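Local coordinates for DNA/pantothenate metabolism flavoprotein (Streptomyces sparsogenes DSM 40356, PDB 7CFU) that binds flavin mononucleotide and, as an FMN-dependent cysteine decarboxylase, probably removes the carboxyl group of a cysteine residue in a biosynthetic pathway, at residues A[55-60]-A[78-83]; A[24-29]-A[103-108]; A[135-140]-A[161-166]. One frame throughout, in Å; residues are numbered along the deposited sequence.

Interaction 1: A[55-60]-A[78-83]. With FMN (flavin mononucleotide), chain Y; FMN (flavin mononucleotide), chain B.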
loop_
_atom_site.group_PDB
_atom_site.type_symbol
_atom_site.label_atom_id
_atom_site.label_comp_id
_atom_site.label_asym_id
_atom_site.label_seq_id
_atom_site.Cartn_x
_atom_site.Cartn_y
_atom_site.Cartn_z
ATOM N N THR A 55 11.975 -11.407 -26.405
ATOM C CA THR A 55 11.538 -12.433 -25.467
ATOM C C THR A 55 10.188 -12.104 -24.833
ATOM O O THR A 55 9.834 -10.937 -24.635
ATOM C CB THR A 55 12.563 -12.643 -24.355
ATOM O OG1 THR A 55 12.801 -11.399 -23.688
ATOM C CG2 THR A 55 13.871 -13.188 -24.919
ATOM N N VAL A 56 9.430 -13.162 -24.551
ATOM C CA VAL A 56 8.188 -13.115 -23.789
ATOM C C VAL A 56 8.316 -14.109 -22.643
ATOM O O VAL A 56 8.659 -15.275 -22.871
ATOM C CB VAL A 56 6.958 -13.452 -24.659
ATOM C CG1 VAL A 56 5.669 -13.366 -23.846
ATOM C CG2 VAL A 56 6.881 -12.542 -25.852
ATOM N N MET A 57 8.082 -13.646 -21.415
ATOM C CA MET A 57 8.127 -14.495 -20.232
ATOM C C MET A 57 6.725 -14.688 -19.667
ATOM O O MET A 57 5.926 -13.746 -19.627
ATOM C CB MET A 57 9.021 -13.902 -19.141
ATOM C CG MET A 57 10.458 -13.648 -19.571
ATOM S SD MET A 57 11.428 -13.088 -18.170
ATOM C CE MET A 57 11.785 -14.634 -17.348
ATOM N N THR A 58 6.418 -15.915 -19.258
ATOM C CA THR A 58 5.229 -16.118 -18.453
ATOM C C THR A 58 5.417 -15.447 -17.095
ATOM O O THR A 58 6.538 -15.120 -16.688
ATOM C CB THR A 58 4.943 -17.614 -18.271
ATOM O OG1 THR A 58 5.939 -18.207 -17.418
ATOM C CG2 THR A 58 4.973 -18.296 -19.607
ATOM N N ALA A 59 4.299 -15.227 -16.395
ATOM C CA ALA A 59 4.383 -14.653 -15.054
ATOM C C ALA A 59 5.237 -15.528 -14.148
ATOM O O ALA A 59 5.962 -15.022 -13.284
ATOM C CB ALA A 59 2.985 -14.463 -14.460
ATOM N N GLN A 60 5.148 -16.855 -14.319
ATOM C CA GLN A 60 5.939 -17.756 -13.489
ATOM C C GLN A 60 7.425 -17.671 -13.823
ATOM O O GLN A 60 8.269 -17.648 -12.918
ATOM C CB GLN A 60 5.428 -19.199 -13.644
ATOM C CG GLN A 60 6.258 -20.226 -12.906
ATOM C CD GLN A 60 5.949 -20.281 -11.417
ATOM O OE1 GLN A 60 5.555 -19.280 -10.813
ATOM N NE2 GLN A 60 6.108 -21.462 -10.822
ATOM N N PRO A 78 12.000 -8.119 -21.672
ATOM C CA PRO A 78 10.999 -9.133 -22.015
ATOM C C PRO A 78 9.592 -8.595 -21.801
ATOM O O PRO A 78 9.342 -7.764 -20.927
ATOM C CB PRO A 78 11.312 -10.291 -21.058
ATOM C CG PRO A 78 12.027 -9.652 -19.910
ATOM C CD PRO A 78 12.803 -8.499 -20.496
ATOM N N VAL A 79 8.673 -9.058 -22.629
ATOM C CA VAL A 79 7.260 -8.740 -22.472
ATOM C C VAL A 79 6.620 -9.790 -21.571
ATOM O O VAL A 79 6.748 -10.993 -21.824
ATOM C CB VAL A 79 6.562 -8.691 -23.841
ATOM C CG1 VAL A 79 5.055 -8.549 -23.675
ATOM C CG2 VAL A 79 7.143 -7.557 -24.685
ATOM N N THR A 80 5.926 -9.345 -20.520
ATOM C CA THR A 80 5.151 -10.280 -19.707
ATOM C C THR A 80 3.697 -9.852 -19.588
ATOM O O THR A 80 2.789 -10.672 -19.727
ATOM C CB THR A 80 5.750 -10.441 -18.305
ATOM O OG1 THR A 80 7.086 -10.929 -18.410
ATOM C CG2 THR A 80 4.925 -11.436 -17.492
ATOM N N ASP A 81 3.460 -8.585 -19.291
ATOM C CA ASP A 81 2.108 -8.069 -19.172
ATOM C C ASP A 81 1.718 -7.309 -20.434
ATOM O O ASP A 81 2.570 -6.800 -21.166
ATOM C CB ASP A 81 1.981 -7.182 -17.937
ATOM C CG ASP A 81 2.100 -7.975 -16.650
ATOM O OD1 ASP A 81 1.294 -8.907 -16.458
ATOM O OD2 ASP A 81 3.020 -7.700 -15.856
ATOM N N TRP A 82 0.412 -7.258 -20.685
ATOM C CA TRP A 82 -0.116 -6.512 -21.822
ATOM C C TRP A 82 0.368 -5.065 -21.832
ATOM O O TRP A 82 0.581 -4.490 -22.905
ATOM C CB TRP A 82 -1.637 -6.583 -21.803
ATOM C CG TRP A 82 -2.125 -7.994 -21.864
ATOM C CD1 TRP A 82 -2.551 -8.764 -20.818
ATOM C CD2 TRP A 82 -2.190 -8.823 -23.025
ATOM N NE1 TRP A 82 -2.903 -10.017 -21.261
ATOM C CE2 TRP A 82 -2.684 -10.082 -22.613
ATOM C CE3 TRP A 82 -1.892 -8.621 -24.378
ATOM C CZ2 TRP A 82 -2.888 -11.132 -23.506
ATOM C CZ3 TRP A 82 -2.090 -9.666 -25.264
ATOM C CH2 TRP A 82 -2.589 -10.906 -24.826
ATOM N N GLU A 83 0.567 -4.469 -20.652
ATOM C CA GLU A 83 1.029 -3.089 -20.564
ATOM C C GLU A 83 2.417 -2.891 -21.166
ATOM O O GLU A 83 2.813 -1.744 -21.407
ATOM C CB GLU A 83 1.028 -2.616 -19.104
ATOM C CG GLU A 83 -0.354 -2.511 -18.457
ATOM C CD GLU A 83 -0.883 -3.830 -17.886
ATOM O OE1 GLU A 83 -0.452 -4.917 -18.333
ATOM O OE2 GLU A 83 -1.738 -3.771 -16.978
HETATM N N1 FMN Y . 7.031 -27.259 -14.577
HETATM C C2 FMN Y . 7.407 -27.979 -15.685
HETATM O O2 FMN Y . 6.541 -28.422 -16.425
HETATM N N3 FMN Y . 8.740 -28.183 -15.973
HETATM C C4 FMN Y . 9.708 -27.678 -15.130
HETATM O O4 FMN Y . 10.897 -27.872 -15.381
HETATM C C4A FMN Y . 9.331 -26.962 -13.999
HETATM N N5 FMN Y . 10.284 -26.443 -13.152
HETATM C C5A FMN Y . 9.903 -25.713 -12.045
HETATM C C6 FMN Y . 10.876 -25.201 -11.202
HETATM C C7 FMN Y . 10.501 -24.467 -10.086
HETATM C C7M FMN Y . 11.560 -23.906 -9.172
HETATM C C8 FMN Y . 9.155 -24.258 -9.806
HETATM C C8M FMN Y . 8.772 -23.465 -8.579
HETATM C C9 FMN Y . 8.175 -24.777 -10.649
HETATM C C9A FMN Y . 8.553 -25.508 -11.771
HETATM N N10 FMN Y . 7.599 -26.044 -12.622
HETATM C C10 FMN Y . 7.987 -26.751 -13.734
HETATM C "C1'" FMN Y . 6.143 -25.833 -12.365
HETATM C "C2'" FMN Y . 5.676 -24.662 -13.214
HETATM O "O2'" FMN Y . 6.443 -23.506 -12.909
HETATM C "C3'" FMN Y . 4.177 -24.454 -13.004
HETATM O "O3'" FMN Y . 3.471 -25.523 -13.598
HETATM C "C4'" FMN Y . 3.680 -23.099 -13.532
HETATM O "O4'" FMN Y . 2.295 -22.966 -13.265
HETATM C "C5'" FMN Y . 3.919 -22.965 -15.025
HETATM O "O5'" FMN Y . 3.659 -21.631 -15.418
HETATM P P FMN Y . 3.863 -21.167 -16.940
HETATM O O1P FMN Y . 2.819 -20.128 -17.274
HETATM O O2P FMN Y . 5.267 -20.683 -17.071
HETATM O O3P FMN Y . 3.669 -22.316 -17.910
HETATM N N1 FMN B . -7.983 -11.946 -27.962
HETATM C C2 FMN B . -8.930 -12.465 -28.815
HETATM O O2 FMN B . -9.070 -13.686 -28.891
HETATM N N3 FMN B . -9.717 -11.612 -29.578
HETATM C C4 FMN B . -9.555 -10.236 -29.499
HETATM O O4 FMN B . -10.250 -9.477 -30.189
HETATM C C4A FMN B . -8.601 -9.712 -28.634
HETATM N N5 FMN B . -8.428 -8.342 -28.532
HETATM C C5A FMN B . -7.487 -7.829 -27.666
HETATM C C6 FMN B . -7.325 -6.453 -27.566
HETATM C C7 FMN B . -6.373 -5.929 -26.697
HETATM C C7M FMN B . -6.190 -4.437 -26.589
HETATM C C8 FMN B . -5.589 -6.779 -25.923
HETATM C C8M FMN B . -4.566 -6.185 -24.996
HETATM C C9 FMN B . -5.747 -8.168 -26.025
HETATM C C9A FMN B . -6.704 -8.692 -26.896
HETATM N N10 FMN B . -6.880 -10.066 -27.014
HETATM C C10 FMN B . -7.820 -10.575 -27.869
HETATM C "C1'" FMN B . -6.065 -11.021 -26.196
HETATM C "C2'" FMN B . -6.904 -11.392 -24.980
HETATM O "O2'" FMN B . -7.179 -10.215 -24.228
HETATM C "C3'" FMN B . -6.152 -12.439 -24.156
HETATM O "O3'" FMN B . -6.124 -13.671 -24.844
HETATM C "C4'" FMN B . -6.774 -12.617 -22.775
HETATM O "O4'" FMN B . -6.021 -13.556 -22.029
HETATM C "C5'" FMN B . -8.209 -13.102 -22.868
HETATM O "O5'" FMN B . -8.735 -12.986 -21.565
HETATM P P FMN B . -10.247 -13.404 -21.236
HETATM O O1P FMN B . -10.321 -13.959 -19.820
HETATM O O2P FMN B . -11.107 -12.166 -21.374
HETATM O O3P FMN B . -10.707 -14.441 -22.239
#
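A single backbone bridge, Val56 with Val79, lays the loop that follows helix 67-74 along strand 52-57, an outermost strand of the chain's parallel sheet. The register, Thr55 to Pro78 and Met57 to Thr80, runs in one direction. Two bonds fix it, Val79 N to Thr55 O and Met57 N to Val79 O, both 3.0 Å. Thr80 OG1 adds a weak bond to Met57 O (3.3 Å); the threonine's chi1 of -60° sets this hydroxyl anti to the carbonyl carbon and turns CG2 to the first turn of the helix at Ala59. Apolar packing is added by Met57, side by side with Pro78 so that CG meets the proline CB at 3.8 Å, with SD beside CG of the proline; Thr55 OG1 lies against the same ring.

Both ends of the contact serve flavin sites. Thr58, the N-cap of helix 59-65, spends OG1 on the phosphate O2P of one FMN (2.6 Å) and also on Ala61 N. Gln60, bent at chi2, brings NE2 to the ribityl O2' of the same FMN at 2.9 Å. One face of the Trp82 indole meets the C8M and C9 edge and the ribityl chain of a second FMN, bound mainly by another subunit: CE3 is 3.7 Å from C8M and CZ2 3.6 Å from C3'. The rings are inclined at roughly 60°, not stacked parallel, and the indole also meets His92 at about 85°. An alanine here would remove that face and is likely to strip C8M and the ribityl carbons of apolar cover and His92 of its aromatic partner.

Thr55 and Met57 pack on Ile70 of helix 67-74, whereas Val56 meets Leu95 of helix 91-98 and Leu124 of helix 123-130, and its backbone bonds to Trp26 and Val28 join the bridge to strand 23-28.

Interaction 2: A[24-29]-A[103-108]. With FMN (flavin mononucleotide), chain Y.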
loop_
_atom_site.group_PDB
_atom_site.type_symbol
_atom_site.label_atom_id
_atom_site.label_comp_id
_atom_site.label_asym_id
_atom_site.label_seq_id
_atom_site.Cartn_x
_atom_site.Cartn_y
_atom_site.Cartn_z
ATOM N N LEU A 24 13.628 -13.507 -34.445
ATOM C CA LEU A 24 13.364 -14.638 -33.565
ATOM C C LEU A 24 12.594 -14.164 -32.337
ATOM O O LEU A 24 13.102 -13.353 -31.555
ATOM C CB LEU A 24 14.673 -15.317 -33.159
ATOM C CG LEU A 24 14.612 -16.403 -32.093
ATOM C CD1 LEU A 24 13.753 -17.556 -32.577
ATOM C CD2 LEU A 24 16.012 -16.889 -31.792
ATOM N N LEU A 25 11.371 -14.666 -32.172
ATOM C CA LEU A 25 10.584 -14.449 -30.965
ATOM C C LEU A 25 10.740 -15.661 -30.055
ATOM O O LEU A 25 10.518 -16.798 -30.484
ATOM C CB LEU A 25 9.112 -14.208 -31.300
ATOM C CG LEU A 25 8.204 -13.815 -30.130
ATOM C CD1 LEU A 25 8.672 -12.535 -29.466
ATOM C CD2 LEU A 25 6.774 -13.680 -30.608
ATOM N N TRP A 26 11.092 -15.414 -28.799
ATOM C CA TRP A 26 11.540 -16.451 -27.872
ATOM C C TRP A 26 10.702 -16.403 -26.595
ATOM O O TRP A 26 10.831 -15.467 -25.801
ATOM C CB TRP A 26 13.024 -16.253 -27.578
ATOM C CG TRP A 26 13.659 -17.214 -26.647
ATOM C CD1 TRP A 26 13.086 -18.298 -26.048
ATOM C CD2 TRP A 26 15.010 -17.161 -26.179
ATOM N NE1 TRP A 26 14.002 -18.922 -25.229
ATOM C CE2 TRP A 26 15.192 -18.248 -25.301
ATOM C CE3 TRP A 26 16.086 -16.307 -26.429
ATOM C CZ2 TRP A 26 16.404 -18.502 -24.672
ATOM C CZ3 TRP A 26 17.288 -16.560 -25.802
ATOM C CH2 TRP A 26 17.438 -17.648 -24.935
ATOM N N GLY A 27 9.858 -17.413 -26.387
ATOM C CA GLY A 27 9.053 -17.499 -25.169
ATOM C C GLY A 27 9.720 -18.333 -24.085
ATOM O O GLY A 27 10.266 -19.400 -24.355
ATOM N N VAL A 28 9.618 -17.860 -22.838
ATOM C CA VAL A 28 10.273 -18.497 -21.695
ATOM C C VAL A 28 9.211 -18.829 -20.652
ATOM O O VAL A 28 8.488 -17.940 -20.186
ATOM C CB VAL A 28 11.370 -17.611 -21.073
ATOM C CG1 VAL A 28 12.021 -18.329 -19.903
ATOM C CG2 VAL A 28 12.428 -17.227 -22.097
ATOM N N CYS A 29 9.124 -20.102 -20.279
ATOM C CA CYS A 29 8.167 -20.540 -19.272
ATOM C C CYS A 29 8.886 -20.826 -17.955
ATOM O O CYS A 29 10.115 -20.896 -17.890
ATOM C CB CYS A 29 7.411 -21.780 -19.755
ATOM S SG CYS A 29 6.560 -21.556 -21.329
ATOM N N VAL A 103 10.257 -19.611 -30.857
ATOM C CA VAL A 103 10.876 -20.654 -30.048
ATOM C C VAL A 103 10.350 -20.533 -28.625
ATOM O O VAL A 103 10.450 -19.466 -28.009
ATOM C CB VAL A 103 12.411 -20.551 -30.066
ATOM C CG1 VAL A 103 13.013 -21.501 -29.037
ATOM C CG2 VAL A 103 12.952 -20.836 -31.465
ATOM N N ILE A 104 9.820 -21.630 -28.099
ATOM C CA ILE A 104 9.406 -21.726 -26.708
ATOM C C ILE A 104 10.444 -22.585 -25.999
ATOM O O ILE A 104 10.495 -23.807 -26.199
ATOM C CB ILE A 104 8.000 -22.322 -26.578
ATOM C CG1 ILE A 104 7.057 -21.701 -27.605
ATOM C CG2 ILE A 104 7.463 -22.122 -25.172
ATOM C CD1 ILE A 104 6.841 -20.229 -27.405
ATOM N N LEU A 105 11.282 -21.953 -25.175
ATOM C CA LEU A 105 12.407 -22.662 -24.577
ATOM C C LEU A 105 12.831 -21.973 -23.286
ATOM O O LEU A 105 13.320 -20.838 -23.325
ATOM C CB LEU A 105 13.585 -22.713 -25.565
ATOM C CG LEU A 105 14.839 -23.540 -25.250
ATOM C CD1 LEU A 105 15.586 -23.835 -26.546
ATOM C CD2 LEU A 105 15.777 -22.875 -24.233
ATOM N N PRO A 106 12.696 -22.624 -22.127
ATOM C CA PRO A 106 12.037 -23.919 -21.958
ATOM C C PRO A 106 10.526 -23.767 -21.949
ATOM O O PRO A 106 10.010 -22.714 -21.570
ATOM C CB PRO A 106 12.524 -24.383 -20.589
ATOM C CG PRO A 106 12.689 -23.087 -19.830
ATOM C CD PRO A 106 13.219 -22.101 -20.851
ATOM N N ALA A 107 9.823 -24.802 -22.373
ATOM C CA ALA A 107 8.378 -24.854 -22.242
ATOM C C ALA A 107 8.031 -25.720 -21.042
ATOM O O ALA A 107 8.715 -26.706 -20.759
ATOM C CB ALA A 107 7.724 -25.407 -23.507
ATOM N N THR A 108 6.986 -25.336 -20.324
ATOM C CA THR A 108 6.484 -26.166 -19.243
ATOM C C THR A 108 5.470 -27.160 -19.785
ATOM O O THR A 108 4.948 -27.003 -20.892
ATOM C CB THR A 108 5.817 -25.308 -18.179
ATOM O OG1 THR A 108 4.916 -24.413 -18.838
ATOM C CG2 THR A 108 6.869 -24.519 -17.384
HETATM N N1 FMN Y . 7.031 -27.259 -14.577
HETATM C C2 FMN Y . 7.407 -27.979 -15.685
HETATM O O2 FMN Y . 6.541 -28.422 -16.425
HETATM N N3 FMN Y . 8.740 -28.183 -15.973
HETATM C C4 FMN Y . 9.708 -27.678 -15.130
HETATM O O4 FMN Y . 10.897 -27.872 -15.381
HETATM C C4A FMN Y . 9.331 -26.962 -13.999
HETATM N N5 FMN Y . 10.284 -26.443 -13.152
HETATM C C5A FMN Y . 9.903 -25.713 -12.045
HETATM C C6 FMN Y . 10.876 -25.201 -11.202
HETATM C C7 FMN Y . 10.501 -24.467 -10.086
HETATM C C7M FMN Y . 11.560 -23.906 -9.172
HETATM C C8 FMN Y . 9.155 -24.258 -9.806
HETATM C C8M FMN Y . 8.772 -23.465 -8.579
HETATM C C9 FMN Y . 8.175 -24.777 -10.649
HETATM C C9A FMN Y . 8.553 -25.508 -11.771
HETATM N N10 FMN Y . 7.599 -26.044 -12.622
HETATM C C10 FMN Y . 7.987 -26.751 -13.734
HETATM C "C1'" FMN Y . 6.143 -25.833 -12.365
HETATM C "C2'" FMN Y . 5.676 -24.662 -13.214
HETATM O "O2'" FMN Y . 6.443 -23.506 -12.909
HETATM C "C3'" FMN Y . 4.177 -24.454 -13.004
HETATM O "O3'" FMN Y . 3.471 -25.523 -13.598
HETATM C "C4'" FMN Y . 3.680 -23.099 -13.532
HETATM O "O4'" FMN Y . 2.295 -22.966 -13.265
HETATM C "C5'" FMN Y . 3.919 -22.965 -15.025
HETATM O "O5'" FMN Y . 3.659 -21.631 -15.418
HETATM P P FMN Y . 3.863 -21.167 -16.940
HETATM O O1P FMN Y . 2.819 -20.128 -17.274
HETATM O O2P FMN Y . 5.267 -20.683 -17.071
HETATM O O3P FMN Y . 3.669 -22.316 -17.910
#
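Trp26 pairs with Val103 and Gly27 with Ile104 in parallel register, the two strand axes passing 4.6 Å apart at a signed angle of -28°. Backbone bonds run from Val103 N to Leu25 O, Gly27 N to Val103 O and Leu105 N to Gly27 O, and a fourth, Cys29 N to Pro106 O, carries the pairing past the cis peptide bond before Pro106. The indole of Trp26 adds a side-chain bond: NE1 reaches Leu105 O at 2.8 Å, on a lone pair in the carbonyl plane and close to the plane of the ring. With chi1 at 180° the ring is directed along the strand toward that carbonyl, and CZ2 lies loosely beside Leu105 CD2. Before it, Leu24 CD1 meets Val103 CG2 at 3.6 Å. On the other face a beta carbon built on Gly27 would come within 3.0 Å of Ile104 CD1, so the isoleucine fits because glycine has none. These are the central strand, 101-107, and its neighbour 23-28 in a flavodoxin-like sheet of order 2-1-3-4-5, whose C-terminal ends carry the flavin. There Thr108 is an N-cap bonded to Phe111 N, and its OG1 donates its hydrogen to the FMN phosphate O3P at 2.6 Å. Its CG2 rests on Cys29 CB at 3.7 Å, and Cys29 SG lies over Ile104 CG2 (4.0 Å), next to Leu124 of helix 123-130.

Interaction 3: A[135-140]-A[161-166]. With FMN (flavin mononucleotide), chain Y.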
loop_
_atom_site.group_PDB
_atom_site.type_symbol
_atom_site.label_atom_id
_atom_site.label_comp_id
_atom_site.label_asym_id
_atom_site.label_seq_id
_atom_site.Cartn_x
_atom_site.Cartn_y
_atom_site.Cartn_z
ATOM N N THR A 135 7.777 -22.832 -35.750
ATOM C CA THR A 135 7.743 -22.796 -34.294
ATOM C C THR A 135 8.394 -24.043 -33.714
ATOM O O THR A 135 8.047 -25.167 -34.094
ATOM C CB THR A 135 6.298 -22.672 -33.789
ATOM O OG1 THR A 135 5.698 -21.499 -34.356
ATOM C CG2 THR A 135 6.263 -22.565 -32.264
ATOM N N VAL A 136 9.310 -23.836 -32.775
ATOM C CA VAL A 136 9.991 -24.907 -32.058
ATOM C C VAL A 136 9.617 -24.817 -30.584
ATOM O O VAL A 136 9.758 -23.753 -29.971
ATOM C CB VAL A 136 11.517 -24.813 -32.237
ATOM C CG1 VAL A 136 12.221 -25.862 -31.389
ATOM C CG2 VAL A 136 11.896 -24.925 -33.724
ATOM N N ILE A 137 9.174 -25.938 -30.013
ATOM C CA ILE A 137 8.794 -26.040 -28.606
ATOM C C ILE A 137 9.719 -27.053 -27.946
ATOM O O ILE A 137 9.787 -28.214 -28.376
ATOM C CB ILE A 137 7.317 -26.452 -28.445
ATOM C CG1 ILE A 137 6.404 -25.450 -29.148
ATOM C CG2 ILE A 137 6.934 -26.646 -26.991
ATOM C CD1 ILE A 137 4.965 -25.906 -29.228
ATOM N N ALA A 138 10.416 -26.624 -26.893
ATOM C CA ALA A 138 11.390 -27.454 -26.185
ATOM C C ALA A 138 10.939 -27.616 -24.739
ATOM O O ALA A 138 11.399 -26.885 -23.845
ATOM C CB ALA A 138 12.793 -26.855 -26.261
ATOM N N PRO A 139 10.054 -28.573 -24.471
ATOM C CA PRO A 139 9.542 -28.755 -23.108
ATOM C C PRO A 139 10.580 -29.371 -22.184
ATOM O O PRO A 139 11.456 -30.125 -22.613
ATOM C CB PRO A 139 8.352 -29.703 -23.297
ATOM C CG PRO A 139 8.664 -30.448 -24.557
ATOM C CD PRO A 139 9.397 -29.465 -25.441
ATOM N N VAL A 140 10.485 -29.020 -20.900
ATOM C CA VAL A 140 11.313 -29.613 -19.853
ATOM C C VAL A 140 10.439 -29.919 -18.647
ATOM O O VAL A 140 9.632 -29.084 -18.227
ATOM C CB VAL A 140 12.481 -28.701 -19.449
ATOM C CG1 VAL A 140 13.329 -29.388 -18.398
ATOM C CG2 VAL A 140 13.321 -28.343 -20.667
ATOM N N ASP A 161 -0.542 -30.568 -35.198
ATOM C CA ASP A 161 -0.838 -29.195 -35.577
ATOM C C ASP A 161 0.322 -28.508 -36.281
ATOM O O ASP A 161 0.182 -27.346 -36.674
ATOM C CB ASP A 161 -1.255 -28.395 -34.339
ATOM C CG ASP A 161 -2.615 -28.811 -33.815
ATOM O OD1 ASP A 161 -3.331 -29.538 -34.543
ATOM O OD2 ASP A 161 -2.961 -28.428 -32.672
ATOM N N GLY A 162 1.453 -29.184 -36.451
ATOM C CA GLY A 162 2.579 -28.619 -37.170
ATOM C C GLY A 162 3.704 -28.073 -36.319
ATOM O O GLY A 162 4.645 -27.496 -36.871
ATOM N N TYR A 163 3.653 -28.249 -35.001
ATOM C CA TYR A 163 4.708 -27.752 -34.130
ATOM C C TYR A 163 5.830 -28.781 -34.011
ATOM O O TYR A 163 5.582 -29.989 -33.952
ATOM C CB TYR A 163 4.140 -27.394 -32.750
ATOM C CG TYR A 163 3.204 -26.194 -32.796
ATOM C CD1 TYR A 163 3.706 -24.893 -32.757
ATOM C CD2 TYR A 163 1.828 -26.362 -32.911
ATOM C CE1 TYR A 163 2.863 -23.791 -32.817
ATOM C CE2 TYR A 163 0.971 -25.263 -32.980
ATOM C CZ TYR A 163 1.498 -23.981 -32.926
ATOM O OH TYR A 163 0.661 -22.891 -32.986
ATOM N N ARG A 164 7.065 -28.288 -33.995
ATOM C CA ARG A 164 8.250 -29.113 -33.789
ATOM C C ARG A 164 8.542 -29.200 -32.297
ATOM O O ARG A 164 8.839 -28.184 -31.654
ATOM C CB ARG A 164 9.432 -28.514 -34.551
ATOM C CG ARG A 164 10.805 -29.167 -34.355
ATOM C CD ARG A 164 10.988 -30.498 -35.080
ATOM N NE ARG A 164 12.391 -30.914 -35.043
ATOM C CZ ARG A 164 12.968 -31.588 -34.052
ATOM N NH1 ARG A 164 12.270 -31.952 -32.983
ATOM N NH2 ARG A 164 14.256 -31.895 -34.133
ATOM N N ILE A 165 8.461 -30.406 -31.750
ATOM C CA ILE A 165 8.683 -30.643 -30.331
ATOM C C ILE A 165 10.066 -31.252 -30.149
ATOM O O ILE A 165 10.379 -32.294 -30.739
ATOM C CB ILE A 165 7.598 -31.560 -29.749
ATOM C CG1 ILE A 165 6.216 -30.994 -30.054
ATOM C CG2 ILE A 165 7.807 -31.753 -28.252
ATOM C CD1 ILE A 165 5.941 -29.653 -29.406
ATOM N N VAL A 166 10.890 -30.617 -29.322
ATOM C CA VAL A 166 12.184 -31.155 -28.927
ATOM C C VAL A 166 11.995 -31.803 -27.568
ATOM O O VAL A 166 11.871 -31.108 -26.554
ATOM C CB VAL A 166 13.272 -30.073 -28.873
ATOM C CG1 VAL A 166 14.587 -30.683 -28.390
ATOM C CG2 VAL A 166 13.438 -29.416 -30.238
HETATM N N1 FMN Y . 7.031 -27.259 -14.577
HETATM C C2 FMN Y . 7.407 -27.979 -15.685
HETATM O O2 FMN Y . 6.541 -28.422 -16.425
HETATM N N3 FMN Y . 8.740 -28.183 -15.973
HETATM C C4 FMN Y . 9.708 -27.678 -15.130
HETATM O O4 FMN Y . 10.897 -27.872 -15.381
HETATM C C4A FMN Y . 9.331 -26.962 -13.999
HETATM N N5 FMN Y . 10.284 -26.443 -13.152
HETATM C C5A FMN Y . 9.903 -25.713 -12.045
HETATM C C6 FMN Y . 10.876 -25.201 -11.202
HETATM C C7 FMN Y . 10.501 -24.467 -10.086
HETATM C C7M FMN Y . 11.560 -23.906 -9.172
HETATM C C8 FMN Y . 9.155 -24.258 -9.806
HETATM C C8M FMN Y . 8.772 -23.465 -8.579
HETATM C C9 FMN Y . 8.175 -24.777 -10.649
HETATM C C9A FMN Y . 8.553 -25.508 -11.771
HETATM N N10 FMN Y . 7.599 -26.044 -12.622
HETATM C C10 FMN Y . 7.987 -26.751 -13.734
HETATM C "C1'" FMN Y . 6.143 -25.833 -12.365
HETATM C "C2'" FMN Y . 5.676 -24.662 -13.214
HETATM O "O2'" FMN Y . 6.443 -23.506 -12.909
HETATM C "C3'" FMN Y . 4.177 -24.454 -13.004
HETATM O "O3'" FMN Y . 3.471 -25.523 -13.598
HETATM C "C4'" FMN Y . 3.680 -23.099 -13.532
HETATM O "O4'" FMN Y . 2.295 -22.966 -13.265
HETATM C "C5'" FMN Y . 3.919 -22.965 -15.025
HETATM O "O5'" FMN Y . 3.659 -21.631 -15.418
HETATM P P FMN Y . 3.863 -21.167 -16.940
HETATM O O1P FMN Y . 2.819 -20.128 -17.274
HETATM O O2P FMN Y . 5.267 -20.683 -17.071
HETATM O O3P FMN Y . 3.669 -22.316 -17.910
HETATM O O HOH W 1 5.037 -24.141 -37.013
HETATM O O HOH W 2 13.303 -30.281 -24.435
#
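Val136 pairs with Arg164 and Ile137 with Ile165 as parallel bridges, although the end-to-end directions of the touching parts diverge by 42°. Three backbone bonds hold them: Arg164 N to Thr135 O is the long one at 3.3 Å, Ile137 N to Arg164 O is nearly straight at 176°, and Val166 N to Ile137 O is 2.8 Å. Pro139 has no N-H to extend the series; its CD lies against Val166 O at 3.2 Å, and a water donates to both Pro139 O and Val166 O, bridging the two carbonyls where the direct bonds stop.

Thr135 and Tyr163 run side by side, the methyl CG2 meeting the ring edge in its plane, 3.5 Å from CD1. A chi1 of -57° puts that methyl anti to the backbone N and leaves OG1 to bond Cys133 O. Ile137 CD1 also touches the tyrosine, while Ile165 bends so that its CD1 rests on Ile137 CB at 3.6 Å. Ile165 CG2 packs on Pro139 CD, and the isoleucine is covered by Val155 and Leu158 of helix 149-160.

The pairing completes a right-handed beta-alpha-beta crossover of the flavodoxin-like sheet, with helix 149-160 in the connection and strand 164-165 as its last strand. That helix ends in a Schellman motif at Gly162, whose positive phi suits glycine, and Asp161 makes a salt bridge with Arg153 of a neighbouring subunit.

On the other face Val136 CG1 meets Val166 CG2 at 3.9 Å, under Ala190 of helix 187-199, with Ala138 CB against Val166 CB. Beyond the strand Val140 O accepts the N3 hydrogen of the flavin at 2.6 Å, a backbone grip on the pyrimidine end of the isoalloxazine ring.

How the interactions relate
From the N terminus, strand 23-28 comes first, and interaction 2 joins it to 103-108, closing the longest loop. Interaction 1 nests inside that loop: 55-60 and 78-83 close a mostly helical excursion at the sheet's edge. Interaction 3 follows in series, bringing 161-166 back to 135-140 after another helical connection. Interaction 2 touches both of the others, because strand 23-28 neighbours 52-57 and strand 101-107 neighbours 135-139, the latter pair through probable backbone bonds from Ile104 to Val136 and Ala138. Interactions 1 and 3, with centres about 20 Å apart, lie on opposite sides of the chain's centre. Together they span the sheet, and all three reach the same FMN.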